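Local coordinates for protein glucokinase (Thermus thermophilus, PDB 3VOV) that probably phosphorylates glucose and related hexoses with ATP as a zinc-containing hexokinase of the ROK family, at residues 126-131 against 155-160; 140-145 against 234-239; 179-184 against 223-228. All coordinates share one frame; numbering follows the deposited sequence. Where two conformers were deposited one is given.

Contact 1: residues 126-131 against 155-160. With ZN (zinc ion), chain G.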
loop_
_atom_site.group_PDB
_atom_site.type_symbol
_atom_site.label_atom_id
_atom_site.label_comp_id
_atom_site.label_asym_id
_atom_site.label_seq_id
_atom_site.Cartn_x
_atom_site.Cartn_y
_atom_site.Cartn_z
ATOM N N SER B 126 -15.325 28.710 2.541
ATOM C CA SER B 126 -14.810 27.653 1.676
ATOM C C SER B 126 -15.398 26.340 2.147
ATOM O O SER B 126 -15.703 26.157 3.346
ATOM C CB SER B 126 -13.260 27.622 1.637
ATOM O OG SER B 126 -12.687 27.117 2.858
ATOM N N SER B 127 -15.607 25.431 1.207
ATOM C CA SER B 127 -15.993 24.093 1.572
ATOM C C SER B 127 -15.503 23.088 0.526
ATOM O O SER B 127 -15.056 23.441 -0.579
ATOM C CB SER B 127 -17.514 23.985 1.809
ATOM O OG SER B 127 -18.220 24.307 0.624
ATOM N N LEU B 128 -15.628 21.824 0.886
ATOM C CA LEU B 128 -15.159 20.755 0.052
ATOM C C LEU B 128 -16.276 19.737 0.064
ATOM O O LEU B 128 -16.785 19.388 1.122
ATOM C CB LEU B 128 -13.909 20.220 0.726
ATOM C CG LEU B 128 -13.051 19.055 0.322
ATOM C CD1 LEU B 128 -13.891 17.889 -0.048
ATOM C CD2 LEU B 128 -11.995 19.430 -0.722
ATOM N N TYR B 129 -16.675 19.292 -1.114
ATOM C CA TYR B 129 -17.813 18.397 -1.255
ATOM C C TYR B 129 -17.424 17.129 -2.013
ATOM O O TYR B 129 -16.736 17.202 -3.034
ATOM C CB TYR B 129 -18.887 19.137 -2.037
ATOM C CG TYR B 129 -20.080 18.311 -2.442
ATOM C CD1 TYR B 129 -21.083 18.059 -1.543
ATOM C CD2 TYR B 129 -20.221 17.833 -3.748
ATOM C CE1 TYR B 129 -22.207 17.314 -1.897
ATOM C CE2 TYR B 129 -21.344 17.096 -4.132
ATOM C CZ TYR B 129 -22.343 16.850 -3.178
ATOM O OH TYR B 129 -23.487 16.151 -3.498
ATOM N N LEU B 130 -17.871 15.982 -1.515
ATOM C CA LEU B 130 -17.630 14.700 -2.195
ATOM C C LEU B 130 -18.936 14.004 -2.344
ATOM O O LEU B 130 -19.755 14.029 -1.428
ATOM C CB LEU B 130 -16.701 13.823 -1.345
ATOM C CG LEU B 130 -16.082 12.621 -2.084
ATOM C CD1 LEU B 130 -14.920 13.110 -2.926
ATOM C CD2 LEU B 130 -15.616 11.535 -1.064
ATOM N N THR B 131 -19.183 13.452 -3.520
ATOM C CA THR B 131 -20.401 12.675 -3.718
ATOM C C THR B 131 -20.030 11.257 -4.073
ATOM O O THR B 131 -19.321 11.024 -5.057
ATOM C CB THR B 131 -21.357 13.313 -4.801
ATOM O OG1 THR B 131 -22.386 12.382 -5.147
ATOM C CG2 THR B 131 -20.589 13.728 -6.024
ATOM N N GLY B 155 -10.904 19.968 -8.933
ATOM C CA GLY B 155 -11.950 19.344 -8.096
ATOM C C GLY B 155 -12.382 17.966 -8.563
ATOM O O GLY B 155 -13.492 17.560 -8.300
ATOM N N GLU B 156 -11.492 17.230 -9.231
ATOM C CA GLU B 156 -11.762 15.863 -9.639
ATOM C C GLU B 156 -11.360 14.947 -8.456
ATOM O O GLU B 156 -10.368 14.216 -8.513
ATOM C CB GLU B 156 -10.957 15.536 -10.921
ATOM C CG GLU B 156 -11.665 16.013 -12.198
ATOM C CD GLU B 156 -12.915 15.169 -12.535
ATOM O OE1 GLU B 156 -13.118 14.089 -11.944
ATOM O OE2 GLU B 156 -13.736 15.597 -13.371
ATOM N N LEU B 157 -12.113 15.085 -7.371
ATOM C CA LEU B 157 -11.732 14.577 -6.051
ATOM C C LEU B 157 -11.749 13.057 -6.006
ATOM O O LEU B 157 -11.065 12.431 -5.185
ATOM C CB LEU B 157 -12.607 15.225 -4.944
ATOM C CG LEU B 157 -12.573 16.782 -4.879
ATOM C CD1 LEU B 157 -13.248 17.349 -3.611
ATOM C CD2 LEU B 157 -11.157 17.345 -4.945
ATOM N N GLY B 158 -12.509 12.451 -6.910
ATOM C CA GLY B 158 -12.550 10.994 -7.001
ATOM C C GLY B 158 -11.278 10.382 -7.569
ATOM O O GLY B 158 -11.128 9.177 -7.509
ATOM N N HIS B 159 -10.356 11.194 -8.109
ATOM C CA HIS B 159 -9.244 10.587 -8.800
ATOM C C HIS B 159 -7.914 10.896 -8.146
ATOM O O HIS B 159 -6.875 10.777 -8.755
ATOM C CB HIS B 159 -9.321 10.896 -10.299
ATOM C CG HIS B 159 -10.578 10.365 -10.898
ATOM N ND1 HIS B 159 -10.714 9.054 -11.306
ATOM C CD2 HIS B 159 -11.799 10.934 -11.041
ATOM C CE1 HIS B 159 -11.954 8.852 -11.724
ATOM N NE2 HIS B 159 -12.636 9.976 -11.560
ATOM N N LEU B 160 -7.951 11.272 -6.881
ATOM C CA LEU B 160 -6.700 11.345 -6.116
ATOM C C LEU B 160 -6.227 9.942 -5.796
ATOM O O LEU B 160 -7.035 9.061 -5.512
ATOM C CB LEU B 160 -6.878 12.170 -4.857
ATOM C CG LEU B 160 -6.736 13.681 -5.157
ATOM C CD1 LEU B 160 -8.077 14.335 -5.417
ATOM C CD2 LEU B 160 -5.985 14.346 -3.978
HETATM ZN ZN ZN G . -9.224 7.466 -11.452
#
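L128 is the first residue of strand 127-132 to meet the loop 155-160, where it finds L157. Its CG lies anti to the backbone N (chi1 177°), which swings the end of the side chain nearer the loop, where both methyls meet one branch of the partner: CD1 of L128 is 3.7 Å and CD2 of L128 3.8 Å from CD1 of L157. At Y129 it is the main chain that takes part, with O of Y129 in van der Waals contact, 3.5 Å from the same L157 methyl, while the phenol ring packs on A111, A112 and E115 of helix 107-118. L130 returns to the face used by L128 and sets its CD1 3.7 Å from CB of L157, nearer the root of that side chain. L157 thus lies across two leucines of the strand, its CD1 reaching the first and its CB the second.

The loop backbone that presents L157 is tightly folded, with E156 at the centre of an inverse gamma turn and H159 N bonded to E156 O at 3.0 Å. One residue on from G158, H159 coordinates zinc through ND1 at 2.2 Å, together with C169, C171 and C176, a site of the kind found in many ROK proteins. L157 also leans on V140 of strand 136-142, the antiparallel neighbour of strand 127-132, whereas L128 and L130 pack on F236, V225 and L229 of helix 212-236.

Contact 2: residues 140-145 against 234-239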
loop_
_atom_site.group_PDB
_atom_site.type_symbol
_atom_site.label_atom_id
_atom_site.label_comp_id
_atom_site.label_asym_id
_atom_site.label_seq_id
_atom_site.Cartn_x
_atom_site.Cartn_y
_atom_site.Cartn_z
ATOM N N VAL B 140 -14.758 21.775 -5.159
ATOM C CA VAL B 140 -14.124 22.666 -4.223
ATOM C C VAL B 140 -14.653 24.089 -4.428
ATOM O O VAL B 140 -14.634 24.613 -5.552
ATOM C CB VAL B 140 -12.592 22.670 -4.400
ATOM C CG1 VAL B 140 -11.963 23.445 -3.224
ATOM C CG2 VAL B 140 -12.059 21.220 -4.393
ATOM N N VAL B 141 -15.111 24.688 -3.332
ATOM C CA VAL B 141 -15.701 26.043 -3.319
ATOM C C VAL B 141 -14.817 26.911 -2.436
ATOM O O VAL B 141 -14.642 26.640 -1.247
ATOM C CB VAL B 141 -17.152 26.035 -2.790
ATOM C CG1 VAL B 141 -17.783 27.454 -2.803
ATOM C CG2 VAL B 141 -18.025 25.062 -3.690
ATOM N N LEU B 142 -14.196 27.892 -3.056
ATOM C CA LEU B 142 -13.393 28.858 -2.340
ATOM C C LEU B 142 -13.811 30.310 -2.636
ATOM O O LEU B 142 -14.176 30.578 -3.777
ATOM C CB LEU B 142 -11.929 28.733 -2.868
ATOM C CG LEU B 142 -11.270 27.342 -3.038
ATOM C CD1 LEU B 142 -9.924 27.378 -3.764
ATOM C CD2 LEU B 142 -11.104 26.654 -1.698
ATOM N N GLY B 143 -13.747 31.252 -1.659
ATOM C CA GLY B 143 -15.026 32.024 -1.136
ATOM C C GLY B 143 -16.080 31.994 -2.264
ATOM O O GLY B 143 -16.332 33.007 -2.926
ATOM N N GLY B 144 -16.829 30.893 -2.312
ATOM C CA GLY B 144 -18.300 31.086 -2.522
ATOM C C GLY B 144 -18.345 30.747 -4.040
ATOM O O GLY B 144 -19.401 30.762 -4.622
ATOM N N ARG B 145 -17.172 30.469 -4.674
ATOM C CA ARG B 145 -17.092 30.065 -6.097
ATOM C C ARG B 145 -16.342 28.733 -6.340
ATOM O O ARG B 145 -15.354 28.412 -5.664
ATOM C CB ARG B 145 -16.454 31.141 -6.995
ATOM C CG ARG B 145 -17.003 32.576 -6.907
ATOM C CD ARG B 145 -18.441 32.807 -7.466
ATOM N NE ARG B 145 -18.891 31.938 -8.552
ATOM C CZ ARG B 145 -19.054 32.279 -9.836
ATOM N NH1 ARG B 145 -19.503 31.364 -10.698
ATOM N NH2 ARG B 145 -18.803 33.508 -10.271
ATOM N N LYS B 234 -5.672 18.640 4.035
ATOM C CA LYS B 234 -4.302 19.171 4.090
ATOM C C LYS B 234 -4.052 20.087 2.879
ATOM O O LYS B 234 -3.269 21.034 2.930
ATOM C CB LYS B 234 -3.259 18.025 4.043
ATOM C CG LYS B 234 -3.521 16.830 4.981
ATOM C CD LYS B 234 -3.540 17.226 6.417
ATOM C CE LYS B 234 -3.528 15.961 7.300
ATOM N NZ LYS B 234 -4.532 14.896 6.916
ATOM N N ALA B 235 -4.669 19.762 1.752
ATOM C CA ALA B 235 -4.431 20.569 0.588
ATOM C C ALA B 235 -5.278 21.855 0.676
ATOM O O ALA B 235 -4.763 22.942 0.403
ATOM C CB ALA B 235 -4.759 19.778 -0.658
ATOM N N PHE B 236 -6.555 21.736 1.085
ATOM C CA PHE B 236 -7.487 22.850 0.974
ATOM C C PHE B 236 -7.832 23.579 2.270
ATOM O O PHE B 236 -8.162 24.763 2.198
ATOM C CB PHE B 236 -8.800 22.390 0.305
ATOM C CG PHE B 236 -8.650 22.001 -1.125
ATOM C CD1 PHE B 236 -8.617 22.973 -2.129
ATOM C CD2 PHE B 236 -8.572 20.648 -1.493
ATOM C CE1 PHE B 236 -8.503 22.611 -3.477
ATOM C CE2 PHE B 236 -8.448 20.282 -2.841
ATOM C CZ PHE B 236 -8.403 21.260 -3.831
ATOM N N ASP B 237 -7.808 22.878 3.423
ATOM C CA ASP B 237 -8.162 23.451 4.741
ATOM C C ASP B 237 -9.520 24.168 4.635
ATOM O O ASP B 237 -9.614 25.373 4.903
ATOM C CB ASP B 237 -7.058 24.408 5.263
ATOM C CG ASP B 237 -7.322 24.919 6.700
ATOM O OD1 ASP B 237 -8.092 24.283 7.459
ATOM O OD2 ASP B 237 -6.728 25.953 7.065
ATOM N N PRO B 238 -10.572 23.430 4.215
ATOM C CA PRO B 238 -11.865 24.046 3.946
ATOM C C PRO B 238 -12.603 24.334 5.251
ATOM O O PRO B 238 -12.321 23.697 6.265
ATOM C CB PRO B 238 -12.597 22.943 3.175
ATOM C CG PRO B 238 -12.055 21.662 3.795
ATOM C CD PRO B 238 -10.594 21.966 3.983
ATOM N N GLY B 239 -13.541 25.269 5.237
ATOM C CA GLY B 239 -14.362 25.556 6.420
ATOM C C GLY B 239 -15.019 24.271 6.924
ATOM O O GLY B 239 -14.925 23.930 8.100
#
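L142, which reaches F236 through its side chain, donates its backbone N to O of R145 at 2.9 Å, and N of R145 returns a bond of 3.1 Å to O of L142. This doubly bonded pair closes a beta hairpin over the two glycines G143 and G144, where strand 136-142 turns back into strand 145-146. Nothing polar links the hairpin to the end of helix 212-236; the contact is apolar and centres on the F236 ring. The side chains of V140 and F236 approach from opposite directions. With CG1 of V140 anti to the backbone N (chi1 -170°) and CG2 beside it, both methyls are presented to the ring. CG2 lies over one face, 4.0 Å from the F236 ring centroid and 24° off the normal, a CH-pi contact displaced toward the rim, while CG1 of V140 is 3.6 Å from CD1 of F236. L142 adds its CD2 obliquely and more loosely, 4.5 Å from CD1 of F236. The D237 carboxylate makes a salt bridge to R151 of the second subunit, and F236 meets F236 of that subunit, placing the cluster at a subunit interface. Within the chain, L147 touches V140, L142 and F236, and the sheet residues V140 and L128 both pack against the end of helix 212-236.

Contact 3: residues 179-184 against 223-228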
loop_
_atom_site.group_PDB
_atom_site.type_symbol
_atom_site.label_atom_id
_atom_site.label_comp_id
_atom_site.label_asym_id
_atom_site.label_seq_id
_atom_site.Cartn_x
_atom_site.Cartn_y
_atom_site.Cartn_z
ATOM N N ALA B 179 -12.010 4.356 -7.616
ATOM C CA ALA B 179 -11.817 2.947 -7.928
ATOM C C ALA B 179 -11.793 2.080 -6.632
ATOM O O ALA B 179 -11.833 0.830 -6.695
ATOM C CB ALA B 179 -10.531 2.776 -8.696
ATOM N N LEU B 180 -11.704 2.741 -5.479
ATOM C CA LEU B 180 -11.667 2.024 -4.205
ATOM C C LEU B 180 -13.007 1.951 -3.528
ATOM O O LEU B 180 -13.269 0.993 -2.783
ATOM C CB LEU B 180 -10.707 2.726 -3.225
ATOM C CG LEU B 180 -9.209 2.622 -3.627
ATOM C CD1 LEU B 180 -8.403 3.590 -2.724
ATOM C CD2 LEU B 180 -8.631 1.145 -3.562
ATOM N N ALA B 181 -13.825 3.002 -3.726
ATOM C CA ALA B 181 -14.955 3.254 -2.822
ATOM C C ALA B 181 -16.262 3.671 -3.486
ATOM O O ALA B 181 -17.288 3.844 -2.790
ATOM C CB ALA B 181 -14.554 4.308 -1.768
ATOM N N ALA B 182 -16.256 3.850 -4.807
ATOM C CA ALA B 182 -17.515 4.224 -5.471
ATOM C C ALA B 182 -18.511 3.054 -5.403
ATOM O O ALA B 182 -18.126 1.912 -5.184
ATOM C CB ALA B 182 -17.256 4.621 -6.943
ATOM N N GLY B 183 -19.795 3.371 -5.608
ATOM C CA GLY B 183 -20.828 2.382 -5.894
ATOM C C GLY B 183 -20.401 1.261 -6.778
ATOM O O GLY B 183 -20.512 0.120 -6.387
ATOM N N ARG B 184 -19.876 1.564 -7.955
ATOM C CA ARG B 184 -19.482 0.521 -8.871
ATOM C C ARG B 184 -18.264 -0.240 -8.396
ATOM O O ARG B 184 -18.066 -1.371 -8.776
ATOM C CB ARG B 184 -19.219 1.066 -10.273
ATOM C CG ARG B 184 -20.497 1.487 -11.009
ATOM C CD ARG B 184 -20.177 2.043 -12.381
ATOM N NE ARG B 184 -19.421 1.064 -13.124
ATOM C CZ ARG B 184 -18.187 1.245 -13.573
ATOM N NH1 ARG B 184 -17.593 0.269 -14.249
ATOM N NH2 ARG B 184 -17.571 2.386 -13.375
ATOM N N ARG B 223 -13.512 3.548 5.160
ATOM C CA ARG B 223 -12.255 4.147 5.616
ATOM C C ARG B 223 -11.487 4.905 4.503
ATOM O O ARG B 223 -10.833 5.902 4.797
ATOM C CB ARG B 223 -11.324 3.074 6.226
ATOM C CG ARG B 223 -11.908 2.382 7.530
ATOM C CD ARG B 223 -10.799 1.621 8.269
ATOM N NE ARG B 223 -10.338 0.511 7.458
ATOM C CZ ARG B 223 -10.963 -0.663 7.367
ATOM N NH1 ARG B 223 -12.055 -0.911 8.093
ATOM N NH2 ARG B 223 -10.463 -1.593 6.575
ATOM N N TYR B 224 -11.485 4.386 3.267
ATOM C CA TYR B 224 -10.777 5.085 2.177
ATOM C C TYR B 224 -11.409 6.440 1.915
ATOM O O TYR B 224 -10.712 7.408 1.605
ATOM C CB TYR B 224 -10.745 4.263 0.889
ATOM C CG TYR B 224 -9.602 3.236 0.867
ATOM C CD1 TYR B 224 -8.268 3.642 1.013
ATOM C CD2 TYR B 224 -9.867 1.896 0.667
ATOM C CE1 TYR B 224 -7.196 2.683 0.956
ATOM C CE2 TYR B 224 -8.843 0.929 0.631
ATOM C CZ TYR B 224 -7.535 1.329 0.805
ATOM O OH TYR B 224 -6.580 0.385 0.745
ATOM N N VAL B 225 -12.732 6.522 2.068
ATOM C CA VAL B 225 -13.405 7.824 1.908
ATOM C C VAL B 225 -12.928 8.761 3.025
ATOM O O VAL B 225 -12.567 9.889 2.737
ATOM C CB VAL B 225 -14.931 7.706 1.892
ATOM C CG1 VAL B 225 -15.559 9.124 1.868
ATOM C CG2 VAL B 225 -15.393 6.877 0.639
ATOM N N GLY B 226 -12.895 8.276 4.274
ATOM C CA GLY B 226 -12.393 9.058 5.391
ATOM C C GLY B 226 -10.964 9.516 5.185
ATOM O O GLY B 226 -10.590 10.681 5.467
ATOM N N ILE B 227 -10.127 8.601 4.704
ATOM C CA ILE B 227 -8.737 8.940 4.476
ATOM C C ILE B 227 -8.607 9.967 3.355
ATOM O O ILE B 227 -7.767 10.897 3.445
ATOM C CB ILE B 227 -7.882 7.671 4.121
ATOM C CG1 ILE B 227 -7.795 6.742 5.338
ATOM C CG2 ILE B 227 -6.441 8.085 3.654
ATOM C CD1 ILE B 227 -7.166 5.337 4.981
ATOM N N GLY B 228 -9.371 9.780 2.273
ATOM C CA GLY B 228 -9.238 10.686 1.115
ATOM C C GLY B 228 -9.691 12.100 1.475
ATOM O O GLY B 228 -9.050 13.071 1.119
#
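L180 lays one methyl squarely on the ring of Y224. Its CD1 stands 3.8 Å from the centroid of the Y224 ring and only 13° off the normal, a centred CH-pi contact over the face. The nearest single ring atom is CD1 of Y224, 3.7 Å from CD1 of L180. Two torsions of the leucine bring this about: CG sits beside the backbone N and anti to the carbonyl carbon, and chi2 of 169° then extends CD1 away from CA, toward the tyrosine. The two side chains are inclined to one another, and closer to the backbone CB of L180 comes to 4.1 Å from CD2 of Y224.

The next residue of each segment forms a second, smaller pairing. CB of A181 meets CG2 of V225 at 3.6 Å; this is the valine branch beside the backbone N, since CG1 is the one turned anti to it (chi1 174°). With a methyl as its whole side chain, A181 lets the backbones approach to 6.8 Å between CA of A181 and CA of V225.

The pairing joins helix 177-181, which directly follows the zinc ligand C176 of the ROK CxCGxxGC motif, to the long helix 212-236 of this actin-like ATPase fold. The side chain of L180 is about 9 Å from the zinc ion, so the contact borders the metal site without entering it. A182, its CB directed away from helix 212-236 and its side chain touching I136 of strand 136-142, occupies the N-cap position of helix 183-194. V225 also packs on Y255 and L259 of helix 253-265. The hydroxyl of Y224 makes a hydrogen bond to O of G165 of the third subunit.

In the fold
Contacts 1 and 2 lie 10 Å apart between centres and interlock along the chain, their segments alternating; strands 127-132 and 136-142 are neighbours in one mixed sheet, with a probable hydrogen bond from S127 N to V141 O, 2.9 Å. Contact 1 closes before contact 3 opens; their centres are 12 Å apart, and they touch where L130 CD2 meets V225 CG1 at 3.8 Å. Contacts 2 and 3 are 21 Å apart between centres but share helix 212-236, and contact 3 falls within the chain interval between the two segments of contact 2. That helix thus carries partners both for the sheet of contact 2 and for helix 177-181, which follows a zinc ligand. All three contacts adjoin other subunits of the four-chain assembly.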